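Local structure of CurF (Lyngbya majuscula, 5DP2) at residues Phe60-Lys65 and Leu106-Asn111; Ala126-Leu131 and Ala137-Ser142; Ser132-Ala137 and Tyr313-Ser318; Val176-Phe181 and Asp297-Leu302. The protein is an enoyl reductase-type cyclopropanase of the curacin A polyketide pathway that binds NADP and probably uses NADPH to form the cyclopropane ring of the growing chain. One frame throughout, in Å; residues are numbered along the deposited sequence.

Contact 1 (Phe60-Lys65 and Leu106-Asn111); sequences FQEYIK and LAYPGN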
# COMPACT_ATOMS: atom_id res chain seq x y z
N PHE A 60 2.33 -12.73 9.49
CA PHE A 60 2.93 -12.89 8.16
C PHE A 60 4.42 -12.70 8.34
O PHE A 60 4.85 -11.66 8.83
CB PHE A 60 2.39 -11.86 7.14
CG PHE A 60 2.83 -12.13 5.72
CD1 PHE A 60 4.11 -11.80 5.27
CD2 PHE A 60 1.96 -12.72 4.83
CE1 PHE A 60 4.52 -12.10 3.98
CE2 PHE A 60 2.37 -13.00 3.53
CZ PHE A 60 3.65 -12.68 3.11
N GLN A 61 5.20 -13.69 7.92
CA GLN A 61 6.66 -13.59 8.03
C GLN A 61 7.30 -13.21 6.70
O GLN A 61 7.07 -13.87 5.69
CB GLN A 61 7.27 -14.89 8.54
CG GLN A 61 8.73 -14.72 8.85
CD GLN A 61 9.32 -15.93 9.49
OE1 GLN A 61 10.13 -16.64 8.87
NE2 GLN A 61 8.94 -16.19 10.74
N GLU A 62 8.06 -12.11 6.69
CA GLU A 62 8.71 -11.73 5.45
C GLU A 62 9.70 -12.80 5.00
O GLU A 62 10.47 -13.34 5.81
CB GLU A 62 9.47 -10.41 5.63
CG GLU A 62 8.56 -9.22 5.87
CD GLU A 62 7.63 -8.98 4.72
OE1 GLU A 62 8.13 -8.84 3.58
OE2 GLU A 62 6.39 -8.89 4.93
N TYR A 63 9.73 -13.05 3.69
CA TYR A 63 10.75 -13.87 3.04
C TYR A 63 11.66 -13.03 2.12
O TYR A 63 12.74 -13.49 1.75
CB TYR A 63 10.12 -15.05 2.25
CG TYR A 63 9.12 -14.59 1.25
CD1 TYR A 63 9.53 -14.14 0.01
CD2 TYR A 63 7.76 -14.47 1.57
CE1 TYR A 63 8.64 -13.60 -0.90
CE2 TYR A 63 6.87 -13.91 0.68
CZ TYR A 63 7.30 -13.48 -0.56
OH TYR A 63 6.41 -12.91 -1.40
N ILE A 64 11.24 -11.82 1.75
CA ILE A 64 12.07 -10.96 0.92
C ILE A 64 13.28 -10.52 1.76
O ILE A 64 13.14 -9.91 2.82
CB ILE A 64 11.25 -9.77 0.40
CG1 ILE A 64 10.33 -10.31 -0.71
CG2 ILE A 64 12.14 -8.65 -0.09
CD1 ILE A 64 9.35 -9.32 -1.24
N LYS A 65 14.48 -10.79 1.23
CA LYS A 65 15.68 -10.56 2.01
C LYS A 65 15.97 -9.08 2.23
O LYS A 65 16.59 -8.73 3.23
CB LYS A 65 16.86 -11.34 1.42
CG LYS A 65 16.71 -12.86 1.69
CD LYS A 65 17.86 -13.75 1.38
CE LYS A 65 17.63 -15.07 2.11
NZ LYS A 65 18.68 -16.07 1.81
N LEU A 106 10.83 7.24 -1.77
CA LEU A 106 11.62 6.01 -1.78
C LEU A 106 10.72 4.85 -2.20
O LEU A 106 9.71 4.56 -1.54
CB LEU A 106 12.26 5.74 -0.43
CG LEU A 106 13.23 6.81 0.08
CD1 LEU A 106 12.55 7.90 0.89
CD2 LEU A 106 14.35 6.15 0.90
N ALA A 107 11.11 4.18 -3.29
CA ALA A 107 10.34 3.05 -3.83
C ALA A 107 10.81 1.76 -3.16
O ALA A 107 11.95 1.32 -3.35
CB ALA A 107 10.58 2.98 -5.34
N TYR A 108 9.94 1.16 -2.35
CA TYR A 108 10.21 -0.11 -1.67
C TYR A 108 11.62 -0.20 -1.07
O TYR A 108 12.35 -1.15 -1.32
CB TYR A 108 9.90 -1.33 -2.59
CG TYR A 108 9.78 -2.62 -1.80
CD1 TYR A 108 8.77 -2.77 -0.85
CD2 TYR A 108 10.68 -3.67 -1.95
CE1 TYR A 108 8.69 -3.92 -0.06
CE2 TYR A 108 10.61 -4.81 -1.17
CZ TYR A 108 9.62 -4.93 -0.22
OH TYR A 108 9.60 -6.07 0.55
N PRO A 109 11.98 0.74 -0.19
CA PRO A 109 13.31 0.63 0.45
C PRO A 109 13.39 -0.55 1.42
O PRO A 109 14.44 -1.19 1.51
CB PRO A 109 13.45 1.97 1.17
CG PRO A 109 12.06 2.46 1.40
CD PRO A 109 11.30 1.99 0.18
N GLY A 110 12.29 -0.81 2.15
CA GLY A 110 12.25 -1.87 3.15
C GLY A 110 12.68 -1.47 4.55
O GLY A 110 12.42 -2.22 5.50
N ASN A 111 13.35 -0.31 4.64
CA ASN A 111 13.93 0.20 5.89
C ASN A 111 13.66 1.70 6.06
O ASN A 111 14.42 2.41 6.71
CB ASN A 111 15.45 -0.06 5.93
CG ASN A 111 16.20 0.63 4.81
OD1 ASN A 111 15.60 1.08 3.83
ND2 ASN A 111 17.51 0.71 4.93
O HOH W 1 7.66 -6.38 2.42
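Ile64 and Tyr108 come together from opposite directions, and their apolar contact is the only direct touch of any size here. The Ile64 methyl CG2 lies at the edge of the tyrosine ring, near its plane, 4.3 Å from Tyr108 CE2. Both CG2 and CD1 of Ile64 stand 3.7 Å from Tyr108 OH, so the branched side chain sits against the phenol's far end, while water 1 binds the same oxygen in the ring plane. A tyrosine suits this place because its long ring spans a gap too wide for the backbones, whose nearest CA atoms, those of Ile64 and Gly110, are 9.4 Å apart. With CG anti to the backbone N (chi1 -163°), the ring is directed from Tyr108 across to the 60-65 loop.

The polar link runs through water. Water 1 donates to Glu62 OE1 at 2.8 Å and lies 2.7 Å from Tyr108 OH. The two oxygens it joins, Glu62 OE1 and Tyr108 OH, are themselves 4.4 Å apart, too far for a direct bond. Glu62 is held at its other oxygen, where OE2 forms a salt bridge with Arg51 and accepts from Asn55, so a buried carboxylate has partners on both oxygens.

Tyr108 lies near the end of strand 103-107 of the GroES-like region, and the 60-65 loop follows helix 50-57. Helix 281-287, which follows the outermost strand 275-278 of the parallel sheet, packs on both Ile64 and Tyr108, so the contact lies where two parts of the chain meet; Met141 of helix 140-153 touches the tyrosine too.

Contact 2 (Ala126-Leu131 and Ala137-Ser142); sequences AKPSDL and ATIFMS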
# COMPACT_ATOMS: atom_id res chain seq x y z
N ALA A 126 11.14 11.33 -8.03
CA ALA A 126 11.00 12.74 -7.68
C ALA A 126 9.65 13.00 -7.00
O ALA A 126 8.58 12.64 -7.51
CB ALA A 126 11.13 13.60 -8.92
N LYS A 127 9.71 13.63 -5.83
CA LYS A 127 8.48 13.98 -5.10
C LYS A 127 7.71 15.07 -5.86
O LYS A 127 8.32 16.03 -6.30
CB LYS A 127 8.84 14.53 -3.72
CG LYS A 127 7.62 14.94 -2.91
CD LYS A 127 8.08 15.53 -1.59
CE LYS A 127 7.13 16.54 -1.06
NZ LYS A 127 7.18 17.81 -1.89
N PRO A 128 6.37 14.97 -5.96
CA PRO A 128 5.60 16.09 -6.53
C PRO A 128 5.85 17.37 -5.70
O PRO A 128 5.69 17.38 -4.48
CB PRO A 128 4.14 15.60 -6.39
CG PRO A 128 4.25 14.10 -6.40
CD PRO A 128 5.49 13.83 -5.63
N SER A 129 6.29 18.45 -6.33
CA SER A 129 6.79 19.61 -5.59
C SER A 129 5.74 20.36 -4.78
O SER A 129 6.07 20.96 -3.76
CB SER A 129 7.48 20.58 -6.53
OG SER A 129 6.58 21.06 -7.51
N ASP A 130 4.47 20.29 -5.21
CA ASP A 130 3.43 21.08 -4.53
C ASP A 130 2.80 20.36 -3.33
O ASP A 130 2.04 20.95 -2.58
CB ASP A 130 2.34 21.52 -5.51
CG ASP A 130 2.84 22.50 -6.54
OD1 ASP A 130 3.79 23.26 -6.25
OD2 ASP A 130 2.30 22.51 -7.66
N LEU A 131 3.17 19.10 -3.11
CA LEU A 131 2.68 18.35 -1.96
C LEU A 131 3.64 18.51 -0.79
O LEU A 131 4.85 18.62 -0.96
CB LEU A 131 2.53 16.88 -2.31
CG LEU A 131 1.55 16.55 -3.42
CD1 LEU A 131 1.48 15.04 -3.61
CD2 LEU A 131 0.18 17.14 -3.13
N ALA A 137 3.81 11.20 1.39
CA ALA A 137 4.01 9.92 2.07
C ALA A 137 2.79 9.02 1.97
O ALA A 137 2.90 7.84 2.31
CB ALA A 137 4.39 10.14 3.52
N THR A 138 1.64 9.54 1.52
CA THR A 138 0.47 8.68 1.35
C THR A 138 0.45 7.94 0.02
O THR A 138 -0.43 7.10 -0.17
CB THR A 138 -0.84 9.48 1.50
OG1 THR A 138 -1.06 10.32 0.36
CG2 THR A 138 -0.92 10.26 2.78
N ILE A 139 1.37 8.24 -0.90
CA ILE A 139 1.18 7.84 -2.30
C ILE A 139 1.62 6.43 -2.66
O ILE A 139 0.86 5.67 -3.24
CB ILE A 139 1.87 8.86 -3.26
CG1 ILE A 139 1.21 10.23 -3.15
CG2 ILE A 139 1.87 8.33 -4.69
CD1 ILE A 139 1.90 11.32 -3.92
N PHE A 140 2.90 6.09 -2.40
CA PHE A 140 3.55 5.01 -3.15
C PHE A 140 2.85 3.65 -3.06
O PHE A 140 2.38 3.12 -4.07
CB PHE A 140 5.04 4.89 -2.72
CG PHE A 140 5.80 3.84 -3.47
CD1 PHE A 140 6.34 4.12 -4.73
CD2 PHE A 140 5.97 2.57 -2.95
CE1 PHE A 140 7.02 3.14 -5.43
CE2 PHE A 140 6.65 1.58 -3.65
CZ PHE A 140 7.17 1.87 -4.90
N MET A 141 2.83 3.02 -1.89
CA MET A 141 2.37 1.65 -1.89
C MET A 141 0.88 1.57 -2.25
O MET A 141 0.46 0.69 -3.03
CB MET A 141 2.68 0.98 -0.56
CG MET A 141 2.42 -0.50 -0.55
SD MET A 141 3.35 -1.51 -1.71
CE MET A 141 4.91 -1.63 -0.85
N SER A 142 0.06 2.45 -1.70
CA SER A 142 -1.39 2.34 -1.92
C SER A 142 -1.76 2.60 -3.39
O SER A 142 -2.53 1.84 -3.98
CB SER A 142 -2.14 3.25 -0.97
OG SER A 142 -1.90 2.92 0.39
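The Pro128 ring is the one ring that takes part across this contact, and it does so with a corner: its CG lies 4.4 Å from Ile139 CD1, a loose apolar touch. Elsewhere the proline ring meets Trp296 and Glu304 of helix 290-305 and Ile105 of strand 103-107. The closer meeting is between Leu131 and Ile139, which reach for each other tip to tip, with Leu131 CD1 3.8 Å from Ile139 CD1. A single methyl thus serves both partners. Ile139 can offer it because its CG1-CD1 arm is fully extended (chi2 174°), carrying CD1 well clear of its own backbone.

Pro128 and Leu131 are brought to the same side by a type I beta turn between them. Pro128 gives the turn its acceptor carbonyl and offers Ile139 an apolar ring, the central Ser129 and Asp130 carry the turn's backbone angles, and the closing bond from Leu131 N to Pro128 O is weak at 3.3 Å. Lys127 reinforces it: its ammonium group folds over the turn and donates from NZ to Pro128 O at 3.0 Å and to Leu131 O at 2.6 Å, with Glu103 a more distant, weak ion-pair partner. This turn leads from strand 124-126 to the short helix 133-136, and Ile139 lies in the segment that runs on into helix 140-153. Trp296 and Phe303 of helix 290-305 also pack on Ile139, while Pro310 lies against Leu131.

Contact 3 (Ser132-Ala137 and Tyr313-Ser318); sequences SMVEAA and YKVFPS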
# COMPACT_ATOMS: atom_id res chain seq x y z
N SER A 132 3.10 18.48 0.43
CA SER A 132 3.95 18.38 1.61
C SER A 132 4.58 16.99 1.71
O SER A 132 4.14 16.05 1.03
CB SER A 132 3.13 18.69 2.85
OG SER A 132 2.23 17.62 3.09
N MET A 133 5.61 16.86 2.55
CA MET A 133 6.17 15.54 2.81
C MET A 133 5.12 14.54 3.30
O MET A 133 5.05 13.42 2.81
CB MET A 133 7.35 15.61 3.79
CG MET A 133 8.60 16.25 3.22
SD MET A 133 9.43 15.14 2.09
CE MET A 133 10.75 16.17 1.52
N VAL A 134 4.29 14.96 4.26
CA VAL A 134 3.27 14.06 4.80
C VAL A 134 2.26 13.66 3.72
O VAL A 134 1.87 12.50 3.63
CB VAL A 134 2.60 14.70 6.02
CG1 VAL A 134 1.31 13.99 6.36
CG2 VAL A 134 3.55 14.67 7.21
N GLU A 135 1.83 14.62 2.90
CA GLU A 135 0.92 14.29 1.80
C GLU A 135 1.53 13.30 0.83
O GLU A 135 0.91 12.32 0.42
CB GLU A 135 0.53 15.56 1.04
CG GLU A 135 -0.52 16.40 1.75
CD GLU A 135 -0.83 17.70 1.03
OE1 GLU A 135 0.11 18.36 0.51
OE2 GLU A 135 -2.02 18.08 1.05
N ALA A 136 2.78 13.56 0.45
CA ALA A 136 3.46 12.69 -0.51
C ALA A 136 3.69 11.30 0.05
O ALA A 136 3.73 10.33 -0.69
CB ALA A 136 4.76 13.31 -1.00
N ALA A 137 3.81 11.20 1.39
CA ALA A 137 4.01 9.92 2.07
C ALA A 137 2.79 9.02 1.97
O ALA A 137 2.90 7.84 2.31
CB ALA A 137 4.39 10.14 3.52
N TYR A 313 -5.15 11.40 5.94
CA TYR A 313 -4.06 10.88 6.78
C TYR A 313 -4.20 11.37 8.21
O TYR A 313 -4.89 12.34 8.51
CB TYR A 313 -2.68 11.26 6.21
CG TYR A 313 -2.40 12.75 6.14
CD1 TYR A 313 -2.02 13.47 7.29
CD2 TYR A 313 -2.58 13.46 4.96
CE1 TYR A 313 -1.81 14.83 7.24
CE2 TYR A 313 -2.35 14.82 4.89
CZ TYR A 313 -1.96 15.51 6.04
OH TYR A 313 -1.75 16.87 5.98
N LYS A 314 -3.48 10.67 9.08
CA LYS A 314 -3.29 11.05 10.47
C LYS A 314 -1.79 10.94 10.78
O LYS A 314 -1.18 9.90 10.48
CB LYS A 314 -4.09 10.18 11.43
CG LYS A 314 -3.92 10.65 12.87
CD LYS A 314 -4.79 9.91 13.86
CE LYS A 314 -4.45 10.28 15.28
NZ LYS A 314 -4.97 11.63 15.60
N VAL A 315 -1.23 12.00 11.36
CA VAL A 315 0.20 12.04 11.65
C VAL A 315 0.47 11.65 13.10
O VAL A 315 -0.25 12.05 14.04
CB VAL A 315 0.77 13.45 11.40
CG1 VAL A 315 2.21 13.60 11.89
CG2 VAL A 315 0.68 13.81 9.95
N PHE A 316 1.53 10.85 13.29
CA PHE A 316 2.10 10.55 14.58
C PHE A 316 3.57 10.92 14.56
O PHE A 316 4.27 10.61 13.58
CB PHE A 316 2.02 9.04 14.89
CG PHE A 316 0.62 8.54 15.15
CD1 PHE A 316 -0.26 8.31 14.11
CD2 PHE A 316 0.19 8.25 16.43
CE1 PHE A 316 -1.55 7.85 14.34
CE2 PHE A 316 -1.10 7.80 16.66
CZ PHE A 316 -1.97 7.60 15.62
N PRO A 317 4.10 11.53 15.62
CA PRO A 317 5.55 11.72 15.69
C PRO A 317 6.25 10.37 15.91
O PRO A 317 5.67 9.43 16.43
CB PRO A 317 5.70 12.64 16.90
CG PRO A 317 4.57 12.23 17.80
CD PRO A 317 3.42 11.97 16.86
N SER A 318 7.54 10.32 15.57
CA SER A 318 8.30 9.10 15.68
C SER A 318 8.31 8.50 17.09
O SER A 318 8.32 7.27 17.23
CB SER A 318 9.75 9.32 15.23
OG SER A 318 10.38 10.32 16.02
O HOH W 2 0.44 18.30 5.01
O HOH W 3 -2.89 18.12 3.85
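The capping box that starts helix 133-136 faces strand 313-317, with Val134 and Glu135 set against Tyr313. Val134 CG1 sits over one face of the tyrosine ring, 3.5 Å from its centroid and 19° off the normal, a CH-pi contact displaced toward the rim. Its place anti to the backbone N (chi1 164°) sets that methyl over the ring, the two side chains crossing at about a right angle. The same methyl meets Val315 CG2 at 3.6 Å: a compact valine can place CG1 over the ring and against Val315 at once, while its CG2 lies a little further from Val315. Tyr313 and Val315 lie two residues apart and point to the same side, as strand geometry requires. Glu135 adds its aliphatic part, with CG 4.0 Å from Tyr313 CE2. Val134 and Glu135 were each modelled in two conformers, and these distances belong to one of them.

In the box itself, Ser132 is the N-cap: its OG accepts from Glu135 N at 3.0 Å, and its own N-H returns a nearly straight bond (170°) to Glu135 OE1, through the oxygen's anti lone pair. Serine and glutamate are the classic pair for this exchange. Strand 313-317 runs parallel to strand 336-340, whose Thr340 touches both Val134 and Val315. Two waters tie the cap to the phenol: water 2 lies 2.7 Å from Ser132 OG, and water 3 donates to Glu135 OE2, while each also hydrogen-bonds Tyr313 OH.

Contact 4 (Val176-Phe181 and Asp297-Leu302); sequences VQLAQF and DDLALL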
# COMPACT_ATOMS: atom_id res chain seq x y z
N VAL A 176 -10.52 3.69 -4.79
CA VAL A 176 -11.71 4.49 -5.07
C VAL A 176 -11.34 5.67 -5.97
O VAL A 176 -12.02 5.94 -6.97
CB VAL A 176 -12.41 4.98 -3.78
CG1 VAL A 176 -13.50 5.99 -4.11
CG2 VAL A 176 -13.00 3.80 -3.00
N GLN A 177 -10.28 6.39 -5.62
CA GLN A 177 -9.89 7.54 -6.44
C GLN A 177 -9.61 7.10 -7.87
O GLN A 177 -10.04 7.76 -8.83
CB GLN A 177 -8.64 8.24 -5.89
CG GLN A 177 -8.87 9.09 -4.66
CD GLN A 177 -7.70 10.03 -4.45
OE1 GLN A 177 -7.22 10.65 -5.40
NE2 GLN A 177 -7.27 10.18 -3.21
N LEU A 178 -8.85 6.03 -8.05
CA LEU A 178 -8.49 5.57 -9.39
C LEU A 178 -9.70 5.06 -10.16
O LEU A 178 -9.87 5.37 -11.35
CB LEU A 178 -7.40 4.50 -9.31
CG LEU A 178 -6.01 5.06 -9.09
CD1 LEU A 178 -5.09 3.96 -8.58
CD2 LEU A 178 -5.47 5.65 -10.38
N ALA A 179 -10.55 4.26 -9.51
CA ALA A 179 -11.72 3.76 -10.19
C ALA A 179 -12.60 4.91 -10.70
O ALA A 179 -13.13 4.84 -11.81
CB ALA A 179 -12.50 2.82 -9.29
N GLN A 180 -12.76 5.94 -9.89
CA GLN A 180 -13.56 7.08 -10.36
C GLN A 180 -12.85 7.89 -11.44
O GLN A 180 -13.51 8.33 -12.39
CB GLN A 180 -13.98 7.93 -9.19
CG GLN A 180 -14.82 7.09 -8.24
CD GLN A 180 -15.67 7.92 -7.33
OE1 GLN A 180 -15.23 8.90 -6.75
NE2 GLN A 180 -16.93 7.53 -7.23
N PHE A 181 -11.52 8.03 -11.36
CA PHE A 181 -10.75 8.66 -12.44
C PHE A 181 -10.95 7.92 -13.77
O PHE A 181 -11.03 8.55 -14.83
CB PHE A 181 -9.26 8.71 -12.06
CG PHE A 181 -8.34 9.15 -13.18
CD1 PHE A 181 -8.29 10.46 -13.58
CD2 PHE A 181 -7.58 8.20 -13.87
CE1 PHE A 181 -7.48 10.84 -14.63
CE2 PHE A 181 -6.76 8.58 -14.92
CZ PHE A 181 -6.71 9.91 -15.29
N ASP A 297 5.81 6.75 -14.24
CA ASP A 297 5.65 7.49 -15.50
C ASP A 297 4.17 7.81 -15.75
O ASP A 297 3.86 8.85 -16.32
CB ASP A 297 6.19 6.70 -16.69
CG ASP A 297 7.70 6.63 -16.76
OD1 ASP A 297 8.38 7.51 -16.19
OD2 ASP A 297 8.18 5.68 -17.42
N ASP A 298 3.27 6.91 -15.37
CA ASP A 298 1.82 7.16 -15.52
C ASP A 298 1.24 7.97 -14.36
O ASP A 298 0.42 8.87 -14.57
CB ASP A 298 1.03 5.85 -15.65
CG ASP A 298 1.25 5.12 -16.96
OD1 ASP A 298 2.02 5.57 -17.82
OD2 ASP A 298 0.62 4.06 -17.10
N LEU A 299 1.65 7.68 -13.13
CA LEU A 299 1.01 8.28 -11.98
C LEU A 299 1.52 9.69 -11.67
O LEU A 299 0.76 10.50 -11.13
CB LEU A 299 1.21 7.38 -10.76
CG LEU A 299 0.38 6.10 -10.72
CD1 LEU A 299 0.92 5.12 -9.67
CD2 LEU A 299 -1.08 6.42 -10.40
N ALA A 300 2.79 10.00 -11.93
CA ALA A 300 3.36 11.26 -11.48
C ALA A 300 2.56 12.44 -12.01
O ALA A 300 2.30 13.40 -11.29
CB ALA A 300 4.83 11.40 -11.90
N LEU A 301 2.20 12.40 -13.27
CA LEU A 301 1.52 13.57 -13.83
C LEU A 301 0.11 13.74 -13.25
O LEU A 301 -0.40 14.85 -13.20
CB LEU A 301 1.52 13.59 -15.36
CG LEU A 301 0.73 12.49 -16.03
CD1 LEU A 301 -0.70 12.96 -16.32
CD2 LEU A 301 1.41 12.04 -17.33
N LEU A 302 -0.51 12.63 -12.78
CA LEU A 302 -1.83 12.71 -12.18
C LEU A 302 -1.77 13.40 -10.82
O LEU A 302 -2.71 14.14 -10.46
CB LEU A 302 -2.47 11.33 -12.08
CG LEU A 302 -2.63 10.57 -13.39
CD1 LEU A 302 -3.26 9.22 -13.13
CD2 LEU A 302 -3.44 11.34 -14.41
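Leu178 is the first residue of 176-181 to meet the other helix, and it does so lightly: its methyl CD2 lies 4.5 Å from Leu299 CD2. The side chain leaves the backbone obliquely to the partner, and the branch beyond CG closes the distance. Leucine is apt here, since it can bring a methyl across although the side chain does not start out toward the partner helix. Ala146 of helix 140-153 also touches Leu178, while Phe144 and Tyr147 of that helix touch Leu299.

Helix 170-181 follows strand 161-164, the two forming a strand-helix unit of the parallel, Rossmann-type sheet that the zinc-binding dehydrogenase family uses for its dinucleotide. Helix 290-305 follows strand 275-278 and helix 281-287 and leads on to strand 313-317 of the other, mixed sheet. The contact thus sets a helix of the Rossmann-type unit beside one that leads back to the mixed sheet.

About one turn further on, Phe181 makes the firmer contact. Its CG is anti to the backbone N (chi1 171°), which throws the ring out to meet Leu302, the two side chains crossing at about a right angle. The far end of the ring rests against both methyls of the leucine: Phe181 CZ is 3.7 Å from Leu302 CD2, and Phe181 CE2 is 4.0 Å from Leu302 CD1. A long, flat phenylalanine can bridge the backbones, whose CA atoms at Phe181 and Leu302 are 9.8 Å apart, although much of it remains exposed. Leu308 touches Leu178, Leu299 and Leu302.

Contacts 2 and 3 are the most closely joined: they share Ala137, their centres are 11 Å apart, and the Lys127 chain packs on helix 133-136. Contact 1 meets contact 2 where Ala107 CA lies 3.5 Å from Phe140 CZ. Contact 4 touches none of the others, but comes within about 5 Å of contact 2 (nearest atoms), with helix 290-305 packing on Pro128 and Ile139. As for the bound NADP, Tyr108 of contact 1 has its side chain about 9 Å from it, Tyr313 of contact 3 about 11 Å, and Ile139 of contact 2 and Leu178 of contact 4 about 12 Å.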